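Local coordinates for N-acetylneuraminic acid (Sialic acid) synthetase (Leptospira borgpetersenii serovar Hardjo-bovis, PDB 6NCS), which probably catalyses the condensing step of sialic acid synthesis, as a manganese-binding, TIM-barrel enzyme of the NeuB family, at residues Gly33-Arg45 and Pro81-Arg95. Numbering follows the deposited sequence.
Sequences GLNHGGDLNLALR and PAEFGKKEFLLLKER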
loop_
_atom_site.group_PDB
_atom_site.type_symbol
_atom_site.label_atom_id
_atom_site.label_comp_id
_atom_site.label_asym_id
_atom_site.label_seq_id
_atom_site.Cartn_x
_atom_site.Cartn_y
_atom_site.Cartn_z
ATOM N N GLY A 33 16.499 0.516 21.052
ATOM C CA GLY A 33 16.847 1.910 21.248
ATOM C C GLY A 33 17.501 2.119 22.595
ATOM O O GLY A 33 18.501 1.469 22.929
ATOM N N LEU A 34 16.916 3.021 23.384
ATOM C CA LEU A 34 17.378 3.318 24.733
ATOM C C LEU A 34 16.392 2.855 25.796
ATOM O O LEU A 34 16.562 3.182 26.973
ATOM C CB LEU A 34 17.636 4.816 24.876
ATOM C CG LEU A 34 18.703 5.353 23.917
ATOM C CD1 LEU A 34 19.065 6.779 24.265
ATOM C CD2 LEU A 34 19.932 4.471 23.956
ATOM N N ASN A 35 15.366 2.093 25.406
ATOM C CA ASN A 35 14.254 1.806 26.311
ATOM C C ASN A 35 14.664 0.929 27.489
ATOM O O ASN A 35 13.991 0.951 28.529
ATOM C CB ASN A 35 13.107 1.170 25.507
ATOM C CG ASN A 35 11.894 0.879 26.354
ATOM O OD1 ASN A 35 11.687 -0.249 26.788
ATOM N ND2 ASN A 35 11.081 1.898 26.593
ATOM N N HIS A 36 15.780 0.202 27.383
ATOM C CA HIS A 36 16.275 -0.586 28.508
ATOM C C HIS A 36 16.863 0.278 29.621
ATOM O O HIS A 36 17.086 -0.224 30.727
ATOM C CB HIS A 36 17.337 -1.566 28.017
ATOM C CG HIS A 36 18.383 -0.915 27.173
ATOM N ND1 HIS A 36 19.334 -0.065 27.697
ATOM C CD2 HIS A 36 18.590 -0.934 25.835
ATOM C CE1 HIS A 36 20.108 0.383 26.723
ATOM N NE2 HIS A 36 19.679 -0.130 25.583
ATOM N N GLY A 37 17.148 1.549 29.349
ATOM C CA GLY A 37 17.632 2.426 30.395
ATOM C C GLY A 37 19.011 2.108 30.918
ATOM O O GLY A 37 19.389 2.606 31.985
ATOM N N GLY A 38 19.783 1.301 30.197
ATOM C CA GLY A 38 21.078 0.855 30.668
ATOM C C GLY A 38 21.037 -0.358 31.566
ATOM O O GLY A 38 22.081 -0.740 32.114
ATOM N N ASP A 39 19.863 -0.952 31.764
ATOM C CA ASP A 39 19.707 -2.168 32.557
ATOM C C ASP A 39 20.058 -3.345 31.660
ATOM O O ASP A 39 19.317 -3.650 30.726
ATOM C CB ASP A 39 18.272 -2.263 33.078
ATOM C CG ASP A 39 18.028 -3.484 33.961
ATOM O OD1 ASP A 39 18.756 -4.497 33.857
ATOM O OD2 ASP A 39 17.072 -3.433 34.759
ATOM N N LEU A 40 21.194 -4.000 31.928
ATOM C CA LEU A 40 21.646 -5.065 31.035
ATOM C C LEU A 40 20.692 -6.252 31.056
ATOM O O LEU A 40 20.407 -6.841 30.008
ATOM C CB LEU A 40 23.059 -5.512 31.410
ATOM C CG LEU A 40 23.682 -6.603 30.531
ATOM C CD1 LEU A 40 23.692 -6.182 29.086
ATOM C CD2 LEU A 40 25.103 -6.897 31.007
ATOM N N ASN A 41 20.208 -6.635 32.240
ATOM C CA ASN A 41 19.269 -7.752 32.315
ATOM C C ASN A 41 17.979 -7.448 31.579
ATOM O O ASN A 41 17.362 -8.353 31.006
ATOM C CB ASN A 41 18.976 -8.103 33.770
ATOM C CG ASN A 41 20.150 -8.754 34.440
ATOM O OD1 ASN A 41 21.041 -9.266 33.764
ATOM N ND2 ASN A 41 20.174 -8.734 35.770
ATOM N N LEU A 42 17.553 -6.185 31.580
ATOM C CA LEU A 42 16.356 -5.825 30.832
ATOM C C LEU A 42 16.607 -5.917 29.335
ATOM O O LEU A 42 15.749 -6.399 28.582
ATOM C CB LEU A 42 15.892 -4.421 31.226
ATOM C CG LEU A 42 14.612 -3.916 30.560
ATOM C CD1 LEU A 42 13.478 -4.929 30.712
ATOM C CD2 LEU A 42 14.205 -2.564 31.166
ATOM N N ALA A 43 17.784 -5.472 28.886
ATOM C CA ALA A 43 18.125 -5.595 27.472
ATOM C C ALA A 43 18.165 -7.056 27.040
ATOM O O ALA A 43 17.720 -7.391 25.941
ATOM C CB ALA A 43 19.469 -4.914 27.194
ATOM N N LEU A 44 18.697 -7.940 27.894
ATOM C CA LEU A 44 18.702 -9.365 27.576
ATOM C C LEU A 44 17.283 -9.911 27.483
ATOM O O LEU A 44 16.967 -10.701 26.582
ATOM C CB LEU A 44 19.512 -10.132 28.629
ATOM C CG LEU A 44 21.014 -9.875 28.606
ATOM C CD1 LEU A 44 21.689 -10.440 29.860
ATOM C CD2 LEU A 44 21.639 -10.475 27.363
ATOM N N ARG A 45 16.411 -9.487 28.403
ATOM C CA ARG A 45 15.007 -9.874 28.339
ATOM C C ARG A 45 14.354 -9.372 27.059
ATOM O O ARG A 45 13.516 -10.063 26.466
ATOM C CB ARG A 45 14.258 -9.333 29.560
ATOM C CG ARG A 45 12.763 -9.552 29.511
ATOM C CD ARG A 45 12.075 -8.970 30.735
ATOM N NE ARG A 45 10.626 -9.032 30.604
ATOM C CZ ARG A 45 9.780 -8.315 31.330
ATOM N NH1 ARG A 45 10.242 -7.470 32.248
ATOM N NH2 ARG A 45 8.474 -8.443 31.137
ATOM N N PRO A 81 22.553 7.212 31.427
ATOM C CA PRO A 81 22.455 5.877 32.040
ATOM C C PRO A 81 22.271 4.751 31.045
ATOM O O PRO A 81 22.575 3.606 31.388
ATOM C CB PRO A 81 21.228 5.995 32.958
ATOM C CG PRO A 81 21.105 7.434 33.233
ATOM C CD PRO A 81 21.532 8.122 31.977
ATOM N N ALA A 82 21.776 5.027 29.845
ATOM C CA ALA A 82 21.478 3.984 28.874
ATOM C C ALA A 82 22.659 3.654 27.976
ATOM O O ALA A 82 22.509 2.850 27.054
ATOM C CB ALA A 82 20.272 4.394 28.019
ATOM N N GLU A 83 23.830 4.242 28.220
ATOM C CA GLU A 83 24.999 3.905 27.419
ATOM C C GLU A 83 25.423 2.468 27.690
ATOM O O GLU A 83 25.513 2.046 28.847
ATOM C CB GLU A 83 26.154 4.854 27.728
ATOM C CG GLU A 83 25.997 6.248 27.135
ATOM C CD GLU A 83 27.240 7.108 27.309
ATOM O OE1 GLU A 83 28.333 6.540 27.511
ATOM O OE2 GLU A 83 27.122 8.352 27.245
ATOM N N PHE A 84 25.681 1.720 26.624
ATOM C CA PHE A 84 26.322 0.416 26.707
ATOM C C PHE A 84 27.691 0.480 26.046
ATOM O O PHE A 84 27.918 1.269 25.127
ATOM C CB PHE A 84 25.492 -0.670 26.022
ATOM C CG PHE A 84 24.354 -1.188 26.857
ATOM C CD1 PHE A 84 24.452 -1.238 28.240
ATOM C CD2 PHE A 84 23.189 -1.639 26.254
ATOM C CE1 PHE A 84 23.403 -1.715 29.005
ATOM C CE2 PHE A 84 22.144 -2.128 27.018
ATOM C CZ PHE A 84 22.249 -2.161 28.392
ATOM N N GLY A 85 28.597 -0.371 26.506
ATOM C CA GLY A 85 29.905 -0.441 25.896
ATOM C C GLY A 85 30.187 -1.803 25.304
ATOM O O GLY A 85 29.307 -2.668 25.285
ATOM N N LYS A 86 31.427 -2.009 24.854
ATOM C CA LYS A 86 31.785 -3.245 24.162
ATOM C C LYS A 86 31.407 -4.485 24.967
ATOM O O LYS A 86 30.876 -5.453 24.412
ATOM C CB LYS A 86 33.282 -3.240 23.851
ATOM C CG LYS A 86 33.752 -4.376 22.948
ATOM C CD LYS A 86 35.245 -4.256 22.666
ATOM C CE LYS A 86 35.754 -5.355 21.741
ATOM N NZ LYS A 86 37.183 -5.129 21.373
ATOM N N LYS A 87 31.683 -4.481 26.279
ATOM C CA LYS A 87 31.413 -5.666 27.092
ATOM C C LYS A 87 29.928 -6.013 27.096
ATOM O O LYS A 87 29.556 -7.191 27.037
ATOM C CB LYS A 87 31.912 -5.450 28.522
ATOM N N GLU A 88 29.059 -5.001 27.173
ATOM C CA GLU A 88 27.623 -5.275 27.165
ATOM C C GLU A 88 27.150 -5.696 25.780
ATOM O O GLU A 88 26.338 -6.617 25.644
ATOM C CB GLU A 88 26.842 -4.044 27.630
ATOM C CG GLU A 88 27.033 -3.693 29.101
ATOM C CD GLU A 88 28.312 -2.936 29.371
ATOM O OE1 GLU A 88 28.888 -2.348 28.431
ATOM O OE2 GLU A 88 28.746 -2.933 30.535
ATOM N N PHE A 89 27.642 -5.027 24.735
ATOM C CA PHE A 89 27.208 -5.379 23.388
ATOM C C PHE A 89 27.631 -6.797 23.025
ATOM O O PHE A 89 26.916 -7.489 22.290
ATOM C CB PHE A 89 27.760 -4.368 22.385
ATOM C CG PHE A 89 27.038 -3.031 22.403
ATOM C CD1 PHE A 89 25.650 -2.970 22.321
ATOM C CD2 PHE A 89 27.748 -1.844 22.507
ATOM C CE1 PHE A 89 24.985 -1.744 22.330
ATOM C CE2 PHE A 89 27.085 -0.618 22.519
ATOM C CZ PHE A 89 25.706 -0.572 22.429
ATOM N N LEU A 90 28.776 -7.253 23.545
ATOM C CA LEU A 90 29.183 -8.639 23.322
ATOM C C LEU A 90 28.211 -9.618 23.968
ATOM O O LEU A 90 27.866 -10.643 23.369
ATOM C CB LEU A 90 30.593 -8.876 23.855
ATOM C CG LEU A 90 31.774 -8.505 22.959
ATOM C CD1 LEU A 90 33.071 -8.657 23.718
ATOM C CD2 LEU A 90 31.779 -9.362 21.689
ATOM N N LEU A 91 27.771 -9.328 25.196
ATOM C CA LEU A 91 26.778 -10.174 25.853
ATOM C C LEU A 91 25.440 -10.141 25.121
ATOM O O LEU A 91 24.767 -11.170 25.003
ATOM C CB LEU A 91 26.594 -9.730 27.300
ATOM C CG LEU A 91 27.793 -9.978 28.209
ATOM C CD1 LEU A 91 27.594 -9.299 29.556
ATOM C CD2 LEU A 91 27.979 -11.475 28.369
ATOM N N LEU A 92 25.031 -8.966 24.635
ATOM C CA LEU A 92 23.784 -8.871 23.879
ATOM C C LEU A 92 23.882 -9.596 22.541
ATOM O O LEU A 92 22.932 -10.270 22.124
ATOM C CB LEU A 92 23.406 -7.409 23.660
ATOM C CG LEU A 92 23.129 -6.619 24.948
ATOM C CD1 LEU A 92 22.875 -5.146 24.613
ATOM C CD2 LEU A 92 21.951 -7.204 25.712
ATOM N N LYS A 93 25.018 -9.474 21.853
ATOM C CA LYS A 93 25.198 -10.214 20.607
ATOM C C LYS A 93 25.162 -11.722 20.852
ATOM O O LYS A 93 24.589 -12.479 20.054
ATOM C CB LYS A 93 26.513 -9.797 19.946
ATOM C CG LYS A 93 26.762 -10.413 18.577
ATOM C CD LYS A 93 27.905 -9.688 17.872
ATOM C CE LYS A 93 28.283 -10.359 16.554
ATOM N NZ LYS A 93 28.992 -11.645 16.760
ATOM N N GLU A 94 25.752 -12.170 21.962
ATOM C CA GLU A 94 25.786 -13.599 22.260
ATOM C C GLU A 94 24.389 -14.135 22.543
ATOM O O GLU A 94 24.012 -15.203 22.042
ATOM C CB GLU A 94 26.715 -13.861 23.446
ATOM C CG GLU A 94 26.446 -15.173 24.182
ATOM C CD GLU A 94 27.303 -15.337 25.433
ATOM O OE1 GLU A 94 28.405 -15.916 25.334
ATOM O OE2 GLU A 94 26.874 -14.879 26.515
ATOM N N ARG A 95 23.606 -13.412 23.344
ATOM C CA ARG A 95 22.233 -13.836 23.609
ATOM C C ARG A 95 21.411 -13.844 22.330
ATOM O O ARG A 95 20.580 -14.739 22.119
ATOM C CB ARG A 95 21.578 -12.925 24.648
ATOM C CG ARG A 95 20.085 -13.209 24.868
ATOM C CD ARG A 95 19.856 -14.534 25.586
ATOM N NE ARG A 95 20.429 -14.494 26.920
ATOM C CZ ARG A 95 19.799 -14.031 27.994
ATOM N NH1 ARG A 95 18.554 -13.590 27.896
ATOM N NH2 ARG A 95 20.413 -14.014 29.170
#
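H36 and F84 form an offset stack, ring centroids 4.4 Å apart and planes 18° from parallel, with F84 CE2 lying over the rim of the imidazole, 3.2 Å from H36 CE1. In the plane of that imidazole, A82 O sits at the edge, 3.5 Å from CE1. Next to the stack, G38 crosses the backbone of P81 and A82 so closely that its CA makes a C-H...O contact with P81 O (3.2 Å). Beyond F84 the contact turns aliphatic. L92 CD2 is wedged among A43 CB, L44 CD2 and L40 CD1, the first at 3.7 Å, while the other branch of L40, CD2, reaches L91 CD1. At the far end L44 CD2 lies over the centre of the R95 guanidinium; bends at chi2 and chi3 fold the arginine back over the leucine, and its NH1 makes a salt bridge to D48 one turn further along helix 40-52.

Helices 40-52 and 86-98 are neighbouring outer helices of the TIM barrel, met here with the loops that lead into them; their parts 40-45 and 86-95 run at 25° to each other, axes 10.1 Å apart at closest approach. F60 and F103, on barrel strands, back A43 and L92. The imidazole is fixed from its own loop: G38 N donates in the ring plane to H36 ND1 (2.9 Å), within the type I' turn H36-D39. D39 N-caps helix 40-52 through OD1 to L42 N, and E88 OE1 takes G85 N at the start of helix 86-98. L34, against A82, has its side chain about 9 Å from the bound manganese.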